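Local coordinates for protein shikimate dehydrogenase (NADP(+)) (Thermus thermophilus, PDB 2D5C) that catalyses the reversible NADPH-linked reduction of 3-dehydroshikimate to shikimate, the fourth step of chorismate biosynthesis, at residues 34-39 with 44-49; 105-110 with 224-229; 141-146 with 166-171; 187-192 with 215-220; 239-242 with 246-249. All coordinates share one frame; numbering follows the deposited sequence.

Contact 1: 34-39 with 44-49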
# COMPACT_ATOMS: atom_id res chain seq x y z
N GLU A 34 4.63 16.60 -7.28
CA GLU A 34 4.26 17.58 -8.29
C GLU A 34 2.75 17.70 -8.49
O GLU A 34 1.97 16.83 -8.08
CB GLU A 34 4.89 17.18 -9.63
CG GLU A 34 4.44 15.80 -10.10
CD GLU A 34 4.71 15.53 -11.57
OE1 GLU A 34 4.19 16.27 -12.42
OE2 GLU A 34 5.45 14.56 -11.87
N ALA A 35 2.34 18.79 -9.13
CA ALA A 35 0.94 19.04 -9.45
C ALA A 35 0.81 18.68 -10.93
O ALA A 35 1.52 19.24 -11.76
CB ALA A 35 0.59 20.50 -9.24
N TRP A 36 -0.06 17.73 -11.25
CA TRP A 36 -0.24 17.29 -12.63
C TRP A 36 -1.67 17.52 -13.09
O TRP A 36 -2.57 16.77 -12.72
CB TRP A 36 0.11 15.80 -12.74
CG TRP A 36 0.30 15.28 -14.14
CD1 TRP A 36 0.00 15.92 -15.31
CD2 TRP A 36 0.81 14.00 -14.51
NE1 TRP A 36 0.30 15.11 -16.38
CE2 TRP A 36 0.79 13.93 -15.91
CE3 TRP A 36 1.28 12.90 -13.78
CZ2 TRP A 36 1.23 12.80 -16.61
CZ3 TRP A 36 1.72 11.77 -14.47
CH2 TRP A 36 1.69 11.73 -15.88
N ASP A 37 -1.87 18.55 -13.91
CA ASP A 37 -3.21 18.87 -14.40
C ASP A 37 -3.81 17.65 -15.09
O ASP A 37 -3.27 17.15 -16.08
CB ASP A 37 -3.15 20.04 -15.39
CG ASP A 37 -4.53 20.55 -15.76
OD1 ASP A 37 -5.18 21.19 -14.90
OD2 ASP A 37 -4.97 20.31 -16.90
N THR A 38 -4.95 17.19 -14.57
CA THR A 38 -5.62 16.02 -15.11
C THR A 38 -7.12 16.21 -15.23
O THR A 38 -7.85 16.20 -14.24
CB THR A 38 -5.36 14.78 -14.22
OG1 THR A 38 -3.95 14.53 -14.15
CG2 THR A 38 -6.05 13.55 -14.80
N PRO A 39 -7.61 16.42 -16.47
CA PRO A 39 -9.05 16.61 -16.69
C PRO A 39 -9.71 15.24 -16.63
O PRO A 39 -9.08 14.22 -16.92
CB PRO A 39 -9.11 17.20 -18.10
CG PRO A 39 -7.78 17.89 -18.24
CD PRO A 39 -6.84 16.87 -17.64
N PRO A 44 -8.40 8.09 -16.87
CA PRO A 44 -8.06 6.69 -17.16
C PRO A 44 -6.60 6.50 -17.58
O PRO A 44 -5.90 5.64 -17.03
CB PRO A 44 -9.04 6.32 -18.26
CG PRO A 44 -10.26 7.12 -17.88
CD PRO A 44 -9.65 8.47 -17.55
N GLY A 45 -6.15 7.28 -18.55
CA GLY A 45 -4.78 7.17 -19.00
C GLY A 45 -3.81 7.62 -17.93
O GLY A 45 -2.69 7.10 -17.85
N ARG A 46 -4.24 8.57 -17.11
CA ARG A 46 -3.42 9.12 -16.04
C ARG A 46 -3.15 8.07 -14.95
O ARG A 46 -2.04 7.99 -14.43
CB ARG A 46 -4.11 10.33 -15.42
CG ARG A 46 -3.27 11.09 -14.40
CD ARG A 46 -2.13 11.87 -15.05
NE ARG A 46 -2.62 13.07 -15.74
CZ ARG A 46 -2.57 13.25 -17.06
NH1 ARG A 46 -2.05 12.32 -17.84
NH2 ARG A 46 -3.04 14.37 -17.58
N LEU A 47 -4.17 7.29 -14.61
CA LEU A 47 -3.99 6.26 -13.59
C LEU A 47 -3.10 5.14 -14.11
O LEU A 47 -2.40 4.47 -13.34
CB LEU A 47 -5.34 5.70 -13.13
CG LEU A 47 -6.27 6.68 -12.41
CD1 LEU A 47 -7.59 5.99 -12.12
CD2 LEU A 47 -5.64 7.18 -11.11
N LYS A 48 -3.12 4.93 -15.43
CA LYS A 48 -2.28 3.90 -16.04
C LYS A 48 -0.83 4.28 -15.81
O LYS A 48 0.01 3.43 -15.51
CB LYS A 48 -2.54 3.81 -17.55
CG LYS A 48 -3.50 2.71 -17.97
CD LYS A 48 -2.77 1.61 -18.74
CE LYS A 48 -2.20 2.13 -20.05
NZ LYS A 48 -1.45 1.08 -20.80
N GLU A 49 -0.54 5.57 -15.94
CA GLU A 49 0.81 6.06 -15.74
C GLU A 49 1.18 5.97 -14.27
O GLU A 49 2.31 5.61 -13.93
CB GLU A 49 0.91 7.51 -16.20
CG GLU A 49 0.76 7.68 -17.69
CD GLU A 49 0.46 9.12 -18.08
OE1 GLU A 49 -0.61 9.63 -17.67
OE2 GLU A 49 1.28 9.72 -18.79
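Arg-46 NE meets Thr-38 OG1 at 2.5 Å, a hydrogen bond that is close to straight (160°) and lies in the guanidinium plane. The same group gives NH2 to Asp-37 O (3.2 Å), which sits somewhat out of that plane, and NH1 to Glu-49 OE1 (3.1 Å), a salt bridge one helical turn on that uses the syn lone pair of the carboxylate. The last strand residue, the first loop residue and one helix residue therefore fix the rotation of the guanidinium. The setting is a beta-alpha unit of the substrate-binding domain: strand 31-37, at the edge of its mixed sheet beside strand 2-8, runs into helix 43-53, and the two short segments point nearly opposite ways (148°). Thr-38 OG1 in turn donates to Trp-36 O (3.0 Å), which orients the hydroxyl for the arginine. Held flat in this way, the guanidinium stacks over one face of the Trp-36 indole, centres 3.9 Å apart and planes inclined by 8°, a cation-pi contact with Arg-46 CZ over the five-membered ring, off its centre. Bends at chi2 and chi3 fold the arginine chain back across the indole, bringing Arg-46 CD 3.5 Å from the centroid of the six-membered ring, a CH-pi contact. Leu-7 of strand 2-8 packs against Trp-36, Thr-38 and Arg-46. Glu-49 OE2 lies at the ring edge, near the indole plane, 3.6 Å from Trp-36 CH2.

Contact 2: 105-110 with 224-229. With SO4 (sulfate ion), chain D.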
# COMPACT_ATOMS: atom_id res chain seq x y z
N LEU A 105 -11.64 15.18 11.34
CA LEU A 105 -11.77 15.00 12.78
C LEU A 105 -10.48 15.41 13.51
O LEU A 105 -10.55 16.02 14.57
CB LEU A 105 -12.13 13.54 13.11
CG LEU A 105 -13.51 13.06 12.66
CD1 LEU A 105 -13.75 11.61 13.12
CD2 LEU A 105 -14.57 13.97 13.26
N GLU A 106 -9.33 15.09 12.93
CA GLU A 106 -8.05 15.45 13.56
C GLU A 106 -7.92 16.97 13.58
O GLU A 106 -7.49 17.55 14.59
CB GLU A 106 -6.88 14.86 12.78
CG GLU A 106 -6.87 13.34 12.65
CD GLU A 106 -6.43 12.63 13.92
OE1 GLU A 106 -5.98 11.47 13.81
OE2 GLU A 106 -6.54 13.21 15.02
N ALA A 107 -8.30 17.62 12.48
CA ALA A 107 -8.24 19.08 12.38
C ALA A 107 -9.16 19.74 13.41
O ALA A 107 -8.79 20.73 14.04
CB ALA A 107 -8.61 19.53 10.97
N LEU A 108 -10.36 19.18 13.59
CA LEU A 108 -11.29 19.74 14.57
C LEU A 108 -10.66 19.74 15.96
O LEU A 108 -10.74 20.74 16.67
CB LEU A 108 -12.59 18.93 14.63
CG LEU A 108 -13.68 19.09 13.57
CD1 LEU A 108 -14.96 18.46 14.13
CD2 LEU A 108 -13.94 20.57 13.28
N LYS A 109 -10.06 18.62 16.35
CA LYS A 109 -9.43 18.56 17.67
C LYS A 109 -8.29 19.57 17.78
O LYS A 109 -8.13 20.23 18.80
CB LYS A 109 -8.90 17.15 17.94
CG LYS A 109 -9.97 16.09 18.00
CD LYS A 109 -9.39 14.75 18.42
CE LYS A 109 -10.47 13.68 18.48
NZ LYS A 109 -9.91 12.39 18.95
N ALA A 110 -7.51 19.70 16.71
CA ALA A 110 -6.40 20.64 16.68
C ALA A 110 -6.87 22.08 16.80
O ALA A 110 -6.10 22.96 17.19
CB ALA A 110 -5.60 20.46 15.39
N LYS A 224 -17.14 30.32 16.77
CA LYS A 224 -15.73 29.94 16.81
C LYS A 224 -15.45 29.45 15.38
O LYS A 224 -16.30 28.78 14.80
CB LYS A 224 -15.52 28.80 17.82
CG LYS A 224 -14.06 28.50 18.10
CD LYS A 224 -13.91 27.36 19.10
CE LYS A 224 -12.45 27.07 19.41
NZ LYS A 224 -11.77 28.25 20.00
N VAL A 225 -14.29 29.77 14.82
CA VAL A 225 -14.02 29.35 13.44
C VAL A 225 -12.69 28.67 13.18
O VAL A 225 -11.74 28.80 13.95
CB VAL A 225 -14.10 30.56 12.45
CG1 VAL A 225 -15.47 31.20 12.48
CG2 VAL A 225 -13.01 31.58 12.77
N GLN A 226 -12.64 27.93 12.08
CA GLN A 226 -11.42 27.26 11.66
C GLN A 226 -11.34 27.32 10.14
O GLN A 226 -12.32 27.06 9.45
CB GLN A 226 -11.39 25.80 12.11
CG GLN A 226 -10.08 25.11 11.74
CD GLN A 226 -10.00 23.68 12.23
OE1 GLN A 226 -10.77 22.82 11.80
NE2 GLN A 226 -9.07 23.42 13.14
N THR A 227 -10.17 27.67 9.62
CA THR A 227 -9.97 27.75 8.18
C THR A 227 -9.81 26.34 7.63
O THR A 227 -9.85 25.37 8.39
CB THR A 227 -8.70 28.54 7.81
OG1 THR A 227 -7.55 27.80 8.24
CG2 THR A 227 -8.71 29.93 8.47
N GLY A 228 -9.63 26.24 6.32
CA GLY A 228 -9.49 24.93 5.69
C GLY A 228 -8.08 24.38 5.73
O GLY A 228 -7.86 23.25 5.31
N LEU A 229 -7.12 25.15 6.23
CA LEU A 229 -5.75 24.67 6.26
C LEU A 229 -5.49 23.49 7.20
O LEU A 229 -4.76 22.56 6.84
CB LEU A 229 -4.77 25.81 6.59
CG LEU A 229 -4.61 26.95 5.57
CD1 LEU A 229 -3.41 27.80 5.98
CD2 LEU A 229 -4.41 26.38 4.17
S SO4 D . -6.87 28.56 11.81
O1 SO4 D . -5.96 28.27 10.50
O2 SO4 D . -6.21 27.84 12.89
O3 SO4 D . -6.94 29.85 12.03
O4 SO4 D . -8.11 27.90 11.51
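Ala-107 presents its carbonyl to the side chain of Gln-226, joining the last turns of helix 100-110 to strand 224-226, the edge strand of the parallel Rossmann-type sheet. Gln-226 NE2 donates to Ala-107 O over 2.9 Å and almost straight (175°). The acceptor lies in the amide plane of Gln-226, whereas the donor stands 55° out of the carbonyl plane of Ala-107, a position above the peptide group and not on a lone pair. The glutamine reaches it fully extended, its CG anti to the backbone N (chi1 -177°). The methyl CB of Ala-107 lies 4.0 Å from Gln-226 OE1, on the side of the helix that also meets Pro-230. One residue on, Leu-108 starts away from the strand, yet its CD2 comes to 4.2 Å from Gln-226 OE1, while the side chains of both residues also touch Val-203 of the neighbouring strand. Ala-110, at the helix end, makes only a marginal approach to Gln-226 NE2. Past the glutamine the chain turns towards helix 229-244 through Gly-228, an NADP(+)-binding residue. Here Thr-227 OG1 accepts a weak capping bond from Leu-229 N (3.4 Å). A sulfate, probably from the crystallisation liquor and also bonded by Arg-258, sits over this turn: Thr-227 OG1 binds its O1 at 2.8 Å, and Thr-227 N donates to its O4 at 2.8 Å.

Contact 3: 141-146 with 166-171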
# COMPACT_ATOMS: atom_id res chain seq x y z
N GLU A 141 -24.94 14.20 15.86
CA GLU A 141 -26.18 14.30 15.11
C GLU A 141 -25.79 15.15 13.90
O GLU A 141 -25.35 16.28 14.07
CB GLU A 141 -27.23 15.04 15.93
CG GLU A 141 -28.54 15.30 15.19
CD GLU A 141 -29.59 15.97 16.06
OE1 GLU A 141 -30.73 16.13 15.59
OE2 GLU A 141 -29.26 16.36 17.21
N VAL A 142 -25.96 14.61 12.70
CA VAL A 142 -25.57 15.33 11.49
C VAL A 142 -26.75 15.69 10.58
O VAL A 142 -27.64 14.86 10.37
CB VAL A 142 -24.55 14.49 10.66
CG1 VAL A 142 -23.98 15.31 9.51
CG2 VAL A 142 -23.42 14.02 11.57
N TRP A 143 -26.74 16.92 10.07
CA TRP A 143 -27.77 17.38 9.14
C TRP A 143 -27.01 17.70 7.86
O TRP A 143 -25.83 18.07 7.91
CB TRP A 143 -28.45 18.66 9.61
CG TRP A 143 -29.20 18.53 10.88
CD1 TRP A 143 -29.60 17.38 11.50
CD2 TRP A 143 -29.67 19.61 11.69
NE1 TRP A 143 -30.29 17.68 12.66
CE2 TRP A 143 -30.35 19.05 12.79
CE3 TRP A 143 -29.59 21.00 11.59
CZ2 TRP A 143 -30.94 19.83 13.79
CZ3 TRP A 143 -30.18 21.79 12.58
CH2 TRP A 143 -30.84 21.19 13.67
N VAL A 144 -27.68 17.56 6.72
CA VAL A 144 -27.04 17.84 5.44
C VAL A 144 -27.96 18.64 4.52
O VAL A 144 -29.18 18.49 4.55
CB VAL A 144 -26.63 16.53 4.70
CG1 VAL A 144 -25.64 15.73 5.56
CG2 VAL A 144 -27.87 15.69 4.43
N TRP A 145 -27.36 19.49 3.71
CA TRP A 145 -28.10 20.29 2.75
C TRP A 145 -27.26 20.35 1.48
O TRP A 145 -26.03 20.25 1.53
CB TRP A 145 -28.31 21.71 3.29
CG TRP A 145 -28.91 22.64 2.29
CD1 TRP A 145 -30.25 22.84 2.05
CD2 TRP A 145 -28.20 23.47 1.37
NE1 TRP A 145 -30.40 23.75 1.02
CE2 TRP A 145 -29.17 24.15 0.59
CE3 TRP A 145 -26.84 23.71 1.12
CZ2 TRP A 145 -28.81 25.04 -0.42
CZ3 TRP A 145 -26.49 24.60 0.11
CH2 TRP A 145 -27.48 25.26 -0.65
N ASN A 146 -27.93 20.51 0.34
CA ASN A 146 -27.26 20.61 -0.95
C ASN A 146 -28.15 21.46 -1.86
O ASN A 146 -29.37 21.40 -1.74
CB ASN A 146 -27.07 19.23 -1.56
CG ASN A 146 -26.12 19.24 -2.74
OD1 ASN A 146 -24.95 19.58 -2.60
ND2 ASN A 146 -26.63 18.87 -3.91
N LEU A 166 -32.21 24.81 4.05
CA LEU A 166 -31.13 25.69 4.49
C LEU A 166 -31.34 26.54 5.75
O LEU A 166 -30.38 26.81 6.47
CB LEU A 166 -30.72 26.60 3.33
CG LEU A 166 -29.42 27.38 3.53
CD1 LEU A 166 -28.24 26.42 3.66
CD2 LEU A 166 -29.20 28.30 2.33
N GLU A 167 -32.58 26.95 6.02
CA GLU A 167 -32.82 27.80 7.19
C GLU A 167 -32.58 27.11 8.53
O GLU A 167 -32.49 27.77 9.57
CB GLU A 167 -34.24 28.40 7.16
CG GLU A 167 -35.39 27.45 7.46
CD GLU A 167 -36.04 26.87 6.21
OE1 GLU A 167 -37.13 26.29 6.34
OE2 GLU A 167 -35.45 26.98 5.11
N LYS A 168 -32.44 25.79 8.51
CA LYS A 168 -32.17 25.05 9.74
C LYS A 168 -30.76 25.35 10.21
O LYS A 168 -30.37 24.96 11.31
CB LYS A 168 -32.34 23.55 9.50
CG LYS A 168 -33.79 23.11 9.46
CD LYS A 168 -34.41 23.11 10.84
CE LYS A 168 -33.76 22.07 11.74
NZ LYS A 168 -34.43 21.96 13.06
N ALA A 169 -29.98 26.06 9.39
CA ALA A 169 -28.61 26.40 9.77
C ALA A 169 -28.62 27.24 11.05
O ALA A 169 -27.65 27.25 11.80
CB ALA A 169 -27.91 27.18 8.63
N ARG A 170 -29.72 27.94 11.30
CA ARG A 170 -29.82 28.78 12.50
C ARG A 170 -29.86 27.95 13.77
O ARG A 170 -29.59 28.47 14.86
CB ARG A 170 -31.07 29.67 12.42
CG ARG A 170 -31.01 30.74 11.34
CD ARG A 170 -32.34 31.47 11.17
NE ARG A 170 -33.45 30.55 10.95
CZ ARG A 170 -34.63 30.90 10.44
NH1 ARG A 170 -34.84 32.16 10.07
NH2 ARG A 170 -35.59 30.00 10.30
N GLU A 171 -30.18 26.67 13.63
CA GLU A 171 -30.26 25.77 14.77
C GLU A 171 -29.07 24.83 14.90
O GLU A 171 -29.01 24.02 15.83
CB GLU A 171 -31.55 24.95 14.70
CG GLU A 171 -32.80 25.81 14.75
CD GLU A 171 -34.00 25.08 14.20
OE1 GLU A 171 -34.27 23.95 14.65
OE2 GLU A 171 -34.69 25.65 13.32
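Trp-145 lays one indole face against Leu-166, whose CD1 stands 3.9 Å from the centroid of the six-membered ring and 18° off its normal, a CH-pi contact. Leu-166 CB covers the pyrrole end of the same face, 3.7 Å from Trp-145 NE1. Two residues earlier on the strand, Trp-143 meets Lys-168 differently. The lysine, bent at chi2 and chi3, crosses the indole at about a right angle, so that its CE lies over the benzo ring, 4.0 Å from the centroid. Lys-168 O comes within 3.4 Å of Trp-143 CZ3, and Glu-171 CB closes on the rim of that ring in its plane. The ammonium reaches past the ring to a salt bridge, Lys-168 NZ to Glu-171 OE1 at 2.6 Å, met from above the carboxylate plane. Replacing Trp-145 by an alanine would probably leave Leu-166 CB and CD1 without their aromatic cover and open a gap between strand and 3-10 turn. Alternate strand residues thus face the 3-10 segment 166-171, while Val-144 packs on helix 149-159 and Asn-146, an NADP(+)-binding residue, follows at the strand's C-terminal end. This is the second strand of a Rossmann beta-alpha-beta unit.

Contact 4: 187-192 with 215-220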
# COMPACT_ATOMS: atom_id res chain seq x y z
N SER A 187 -16.91 37.80 -2.55
CA SER A 187 -18.27 38.33 -2.50
C SER A 187 -19.33 37.25 -2.31
O SER A 187 -20.50 37.57 -2.10
CB SER A 187 -18.59 39.10 -3.78
OG SER A 187 -19.17 38.25 -4.77
N ALA A 188 -18.93 35.99 -2.38
CA ALA A 188 -19.88 34.91 -2.30
C ALA A 188 -19.78 34.03 -1.07
O ALA A 188 -18.69 33.70 -0.61
CB ALA A 188 -19.78 34.05 -3.56
N SER A 189 -20.94 33.66 -0.57
CA SER A 189 -21.05 32.78 0.59
C SER A 189 -22.24 31.86 0.36
O SER A 189 -23.28 32.29 -0.17
CB SER A 189 -21.27 33.61 1.87
OG SER A 189 -21.69 32.79 2.94
N PRO A 190 -22.12 30.59 0.76
CA PRO A 190 -23.20 29.62 0.58
C PRO A 190 -24.41 29.85 1.47
O PRO A 190 -25.49 29.30 1.23
CB PRO A 190 -22.52 28.29 0.89
CG PRO A 190 -21.52 28.69 1.97
CD PRO A 190 -20.95 29.97 1.40
N LEU A 191 -24.24 30.72 2.47
CA LEU A 191 -25.31 30.97 3.42
C LEU A 191 -25.58 32.46 3.67
O LEU A 191 -24.66 33.21 3.96
CB LEU A 191 -24.93 30.30 4.74
CG LEU A 191 -25.95 30.10 5.85
CD1 LEU A 191 -26.88 28.97 5.48
CD2 LEU A 191 -25.24 29.77 7.15
N PRO A 192 -26.85 32.90 3.53
CA PRO A 192 -27.18 34.31 3.78
C PRO A 192 -26.81 34.58 5.24
O PRO A 192 -27.03 33.72 6.09
CB PRO A 192 -28.70 34.34 3.60
CG PRO A 192 -28.96 33.24 2.63
CD PRO A 192 -28.04 32.14 3.11
N LEU A 215 -16.43 32.52 6.40
CA LEU A 215 -15.72 32.52 7.68
C LEU A 215 -15.75 33.88 8.35
O LEU A 215 -15.87 33.97 9.57
CB LEU A 215 -14.27 32.07 7.52
CG LEU A 215 -14.05 30.56 7.33
CD1 LEU A 215 -12.57 30.30 7.10
CD2 LEU A 215 -14.54 29.79 8.56
N ARG A 216 -15.63 34.94 7.56
CA ARG A 216 -15.67 36.28 8.12
C ARG A 216 -17.06 36.54 8.70
O ARG A 216 -17.20 37.17 9.74
CB ARG A 216 -15.32 37.32 7.05
CG ARG A 216 -13.84 37.32 6.66
CD ARG A 216 -13.61 38.11 5.37
NE ARG A 216 -12.21 38.18 4.97
CZ ARG A 216 -11.33 39.06 5.46
NH1 ARG A 216 -11.70 39.95 6.38
NH2 ARG A 216 -10.07 39.08 5.02
N GLU A 217 -18.10 36.04 8.03
CA GLU A 217 -19.46 36.21 8.53
C GLU A 217 -19.63 35.44 9.83
O GLU A 217 -20.22 35.94 10.80
CB GLU A 217 -20.47 35.69 7.52
CG GLU A 217 -20.65 36.58 6.32
CD GLU A 217 -21.53 35.94 5.26
OE1 GLU A 217 -21.32 34.74 4.99
OE2 GLU A 217 -22.41 36.63 4.70
N ALA A 218 -19.12 34.21 9.85
CA ALA A 218 -19.23 33.37 11.03
C ALA A 218 -18.50 33.99 12.22
O ALA A 218 -19.02 34.03 13.33
CB ALA A 218 -18.68 31.98 10.74
N LYS A 219 -17.28 34.48 11.98
CA LYS A 219 -16.53 35.07 13.08
C LYS A 219 -17.26 36.32 13.62
O LYS A 219 -17.41 36.48 14.83
CB LYS A 219 -15.11 35.41 12.62
CG LYS A 219 -14.22 35.95 13.71
CD LYS A 219 -12.74 35.78 13.35
CE LYS A 219 -12.38 36.53 12.08
NZ LYS A 219 -10.94 36.33 11.73
N ALA A 220 -17.73 37.17 12.72
CA ALA A 220 -18.45 38.38 13.14
C ALA A 220 -19.77 38.09 13.85
O ALA A 220 -20.28 38.93 14.63
CB ALA A 220 -18.71 39.28 11.92
O HOH W 1 -23.70 35.45 2.87
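Glu-217 OE1 lies 2.9 Å from Ser-189 OG, and the same serine hydroxyl is 3.2 Å from Leu-191 O, two acceptors within reach of a single proton. The contact belongs to the Rossmann-type domain: 187-192 is part of the long loop between the parallel strands 174-177 and 201-204, and Glu-217 projects from helix 213-220, which precedes the final strand 224-226. Water 1 lies in front of the carboxylate, between it and the loop, 2.5 Å from Glu-217 OE2 and 2.7 Å from Leu-191 O. Loop carbonyl, serine hydroxyl, carboxylate and water thus form a compact polar cluster spanning loop and helix. The glutamate runs extended beyond CG (chi2 173°) and carries its carboxylate to the loop, although the nearest pair of CA atoms, those of Ser-189 and Glu-217, is 8.8 Å apart. Arg-213 adds a long, weak ion pair to Glu-217 OE2, and its positive charge would probably favour the ionised carboxylate. Phe-196 touches the side chains of both Leu-191 and Glu-217, giving the cluster an apolar flank. A chi1 of 166° puts Ser-189 OG anti to the backbone N, where it meets the acid. Ser-189 CB lies 3.3 Å from Glu-217 OE1.

Contact 5: 239-242 with 246-249. With SO4 (sulfate ion), chain F.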
# COMPACT_ATOMS: atom_id res chain seq x y z
N ALA A 239 -2.24 10.83 4.39
CA ALA A 239 -1.99 10.18 3.10
C ALA A 239 -0.53 9.78 3.02
O ALA A 239 -0.19 8.70 2.52
CB ALA A 239 -2.33 11.13 1.94
N PHE A 240 0.35 10.64 3.51
CA PHE A 240 1.78 10.35 3.50
C PHE A 240 2.08 9.09 4.32
O PHE A 240 2.93 8.27 3.93
CB PHE A 240 2.58 11.53 4.05
CG PHE A 240 4.03 11.49 3.68
CD1 PHE A 240 4.51 12.21 2.60
CD2 PHE A 240 4.92 10.70 4.42
CE1 PHE A 240 5.87 12.15 2.23
CE2 PHE A 240 6.26 10.63 4.07
CZ PHE A 240 6.74 11.36 2.98
N ARG A 241 1.40 8.93 5.45
CA ARG A 241 1.61 7.75 6.27
C ARG A 241 1.08 6.53 5.52
O ARG A 241 1.67 5.46 5.60
CB ARG A 241 0.92 7.88 7.63
CG ARG A 241 1.24 6.72 8.57
CD ARG A 241 0.59 6.92 9.93
NE ARG A 241 -0.86 7.00 9.82
CZ ARG A 241 -1.67 7.31 10.82
NH1 ARG A 241 -1.17 7.58 12.03
NH2 ARG A 241 -2.98 7.35 10.62
N LEU A 242 -0.03 6.67 4.80
CA LEU A 242 -0.53 5.53 4.03
C LEU A 242 0.52 5.09 3.02
O LEU A 242 0.77 3.90 2.85
CB LEU A 242 -1.82 5.87 3.27
CG LEU A 242 -3.09 6.14 4.06
CD1 LEU A 242 -4.23 6.40 3.10
CD2 LEU A 242 -3.41 4.96 4.96
N LEU A 246 5.10 6.33 7.53
CA LEU A 246 5.62 7.40 8.38
C LEU A 246 4.66 8.58 8.44
O LEU A 246 4.11 8.97 7.42
CB LEU A 246 6.98 7.88 7.84
CG LEU A 246 8.12 6.86 7.85
CD1 LEU A 246 9.31 7.41 7.10
CD2 LEU A 246 8.48 6.52 9.28
N LEU A 247 4.48 9.16 9.62
CA LEU A 247 3.59 10.31 9.77
C LEU A 247 4.37 11.63 9.89
O LEU A 247 5.03 11.87 10.90
CB LEU A 247 2.69 10.14 11.00
CG LEU A 247 1.60 11.20 11.24
CD1 LEU A 247 0.54 11.14 10.15
CD2 LEU A 247 0.95 10.96 12.59
N PRO A 248 4.31 12.48 8.86
CA PRO A 248 5.03 13.76 8.95
C PRO A 248 4.25 14.65 9.93
O PRO A 248 3.06 14.40 10.18
CB PRO A 248 4.99 14.27 7.51
CG PRO A 248 3.68 13.71 6.99
CD PRO A 248 3.69 12.30 7.54
N ASP A 249 4.90 15.67 10.48
CA ASP A 249 4.23 16.55 11.44
C ASP A 249 3.14 17.38 10.76
O ASP A 249 3.43 18.20 9.89
CB ASP A 249 5.22 17.51 12.10
CG ASP A 249 4.59 18.29 13.23
OD1 ASP A 249 4.61 17.80 14.38
OD2 ASP A 249 4.04 19.37 12.97
S SO4 F . -2.34 3.82 8.56
O1 SO4 F . -1.71 4.97 7.60
O2 SO4 F . -2.16 2.59 7.82
O3 SO4 F . -1.72 3.81 9.71
O4 SO4 F . -3.74 4.16 8.60
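Arg-241 CA points its hydrogen at Leu-246 O, 3.0 Å away with 130° at the hydrogen, a CA-H...O contact where the chain doubles back on the helix it has just left. The same carbonyl faces the rim of an aromatic ring: Phe-240 CD2 lies 3.6 Å from Leu-246 O, which sits in the ring plane. Phe-240 CG is anti to the backbone N (chi1 -162°), and this turns the ring against the returning loop, where Pro-248 CD meets Phe-240 CD2 at 3.7 Å and Pro-248 CG meets Phe-240 CB at 3.8 Å. An alanine in place of Phe-240 would probably open a gap beside Pro-248 and take away the packing partner of His-20, Ala-23 and Leu-24 on helix 16-26. On the outer side Arg-241 runs past Leu-247, its CD 4.0 Å from Leu-247 CB. Its guanidinium lies between Leu-247 CD1 over one face and a sulfate oxygen over the other. Arg-241 NE donates to O1 of this sulfate (3.1 Å, 138°), an ion probably from the crystallisation liquor that is also held by Glu-91 N of the second subunit. Asp-249 is the N-cap of helix 250-260, its OD2 accepting from Gly-252 N. Leu-242 O is hydrogen-bonded to Arg-55 of the second subunit, which places this loop, joining helix 229-244 to the N-capped helix 250-260, at the dimer interface.

How the contacts relate
Contact 2 is the buried member, contacts 1 and 3 lie at the surface, and contacts 4 and 5 are partly buried. Contacts 2 and 3 both reach the parallel sheet, and contact 4 touches each: Leu-191 CD1 meets Leu-166 CD1 at 3.4 Å, and Val-225 CG1 meets Ala-218 CB at 3.7 Å. The centre of contact 1, in the substrate-binding domain, stands about 30 Å or more from those of contacts 2, 3 and 4. At the surface, indoles are covered by an arginine in contact 1 and by lysine and leucine carbons in contact 3; a lone amide serves contact 2, a water completes contact 4, and contact 5 relies on carbon-hydrogen and apolar contacts beside the second subunit.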